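Local coordinates for Low molecular weight phosphotyrosine protein phosphatase (Vibrio cholerae, PDB 6U1P) that probably removes phosphate from phosphotyrosine in proteins, as a low molecular weight protein tyrosine phosphatase, at residues B[42-47]-B[95-100]. Numbering follows the deposited sequence.
Sequences AGTLKT and ADLLDI
The methyl CG2 of T44 meets the methyl CD2 of L97 and the CB of D96 where the strand that is outermost in this chain's parallel sheet, the helix-flanked sheet of the low molecular weight phosphatase fold, gives way to a loop. Strand 37-43 has just ended, and helix 91-100 passes beside the turn. The contact is small, about 104 Å² summed over both sides, and purely apolar: T44 CG2 lies 4.1 Å from L97 CD2 and 4.2 Å from D96 CB. The backbones stay well apart, the CA atoms of T44 and D96 being 7.1 Å from each other, so side chains alone bridge the gap.

Threonine suits this place because its two branches do different work. With chi1 at 52°, OG1 sits between the backbone N and the carbonyl carbon and makes a weak hydrogen bond to T13 O; CG2, anti to the carbonyl carbon, is left to face the helix. The backbone of T44 also pairs with C12, the predicted nucleophile, whose side chain is about 7 Å from that of T44, which places the contact close to the probable active site.

On the helix, L97 suits a buried position: besides T44 it packs on V11 of strand 6-12, L109 of strand 109-111 and F80 of helix 77-82. With CG anti to the carbonyl carbon (chi1 -69°) and CD1 extended away from CA (chi2 175°), CD2 is the branch that reaches T44, and the two side chains cross at about a right angle. D96, partly exposed, offers its methylene rather than its charge: CB is the nearer atom, and the carboxylate carbon D96 CG stands 5.1 Å from T44 CG2.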
# COMPACT_ATOMS: atom_id res chain seq x y z
N ALA B 42 -2.06 8.02 -18.50
CA ALA B 42 -2.93 9.06 -17.95
C ALA B 42 -3.99 8.39 -17.09
O ALA B 42 -4.24 7.19 -17.19
CB ALA B 42 -3.57 9.90 -19.06
N GLY B 43 -4.63 9.20 -16.25
CA GLY B 43 -5.69 8.74 -15.37
C GLY B 43 -7.02 9.36 -15.77
O GLY B 43 -7.06 10.43 -16.39
N THR B 44 -8.12 8.66 -15.48
CA THR B 44 -9.42 9.25 -15.74
C THR B 44 -9.74 10.36 -14.75
O THR B 44 -10.46 11.30 -15.09
CB THR B 44 -10.52 8.18 -15.76
OG1 THR B 44 -10.46 7.38 -14.56
CG2 THR B 44 -10.39 7.26 -16.98
N LEU B 45 -9.21 10.30 -13.53
CA LEU B 45 -9.61 11.21 -12.46
C LEU B 45 -8.45 12.11 -12.06
O LEU B 45 -7.31 11.66 -11.93
CB LEU B 45 -10.15 10.42 -11.27
CG LEU B 45 -10.83 11.13 -10.10
CD1 LEU B 45 -9.86 11.70 -9.06
CD2 LEU B 45 -11.72 12.26 -10.65
N LYS B 46 -8.75 13.41 -11.90
CA LYS B 46 -7.78 14.40 -11.45
C LYS B 46 -7.34 14.09 -10.02
O LYS B 46 -8.09 14.32 -9.07
CB LYS B 46 -8.39 15.81 -11.53
CG LYS B 46 -7.58 16.93 -10.87
CD LYS B 46 -8.48 17.82 -10.01
CE LYS B 46 -7.88 19.22 -9.80
NZ LYS B 46 -8.47 20.01 -8.67
N THR B 47 -6.11 13.64 -9.86
CA THR B 47 -5.55 13.46 -8.53
C THR B 47 -4.69 14.67 -8.16
O THR B 47 -4.36 15.50 -9.00
CB THR B 47 -4.70 12.19 -8.46
OG1 THR B 47 -4.23 11.98 -7.12
CG2 THR B 47 -3.49 12.30 -9.38
N ALA B 95 -15.06 2.08 -19.45
CA ALA B 95 -16.36 2.72 -19.51
C ALA B 95 -16.23 4.24 -19.45
O ALA B 95 -16.87 4.96 -20.23
CB ALA B 95 -17.24 2.21 -18.37
N ASP B 96 -15.41 4.75 -18.53
CA ASP B 96 -15.30 6.19 -18.37
C ASP B 96 -14.67 6.86 -19.60
O ASP B 96 -15.04 7.99 -19.94
CB ASP B 96 -14.53 6.51 -17.10
CG ASP B 96 -15.21 5.95 -15.87
OD1 ASP B 96 -16.42 5.63 -15.96
OD2 ASP B 96 -14.54 5.81 -14.82
N LEU B 97 -13.75 6.17 -20.28
CA LEU B 97 -13.21 6.74 -21.52
C LEU B 97 -14.26 6.72 -22.62
O LEU B 97 -14.45 7.71 -23.33
CB LEU B 97 -11.96 5.98 -21.95
CG LEU B 97 -10.70 6.13 -21.08
CD1 LEU B 97 -9.59 5.22 -21.59
CD2 LEU B 97 -10.22 7.57 -21.02
N LEU B 98 -14.96 5.60 -22.78
CA LEU B 98 -16.06 5.53 -23.75
C LEU B 98 -17.11 6.59 -23.45
O LEU B 98 -17.68 7.19 -24.37
CB LEU B 98 -16.70 4.14 -23.74
CG LEU B 98 -15.98 2.94 -24.34
CD1 LEU B 98 -16.57 1.65 -23.78
CD2 LEU B 98 -16.05 2.96 -25.87
N ASP B 99 -17.35 6.85 -22.16
CA ASP B 99 -18.31 7.85 -21.73
C ASP B 99 -18.01 9.22 -22.33
O ASP B 99 -18.93 9.99 -22.61
CB ASP B 99 -18.28 7.92 -20.20
CG ASP B 99 -19.40 8.75 -19.62
OD1 ASP B 99 -19.23 9.98 -19.54
OD2 ASP B 99 -20.44 8.16 -19.24
N ILE B 100 -16.73 9.52 -22.56
CA ILE B 100 -16.28 10.84 -22.98
C ILE B 100 -15.54 10.81 -24.31
O ILE B 100 -14.97 11.82 -24.72
CB ILE B 100 -15.42 11.50 -21.89
CG1 ILE B 100 -14.19 10.63 -21.60
CG2 ILE B 100 -16.24 11.76 -20.64
CD1 ILE B 100 -13.15 11.30 -20.72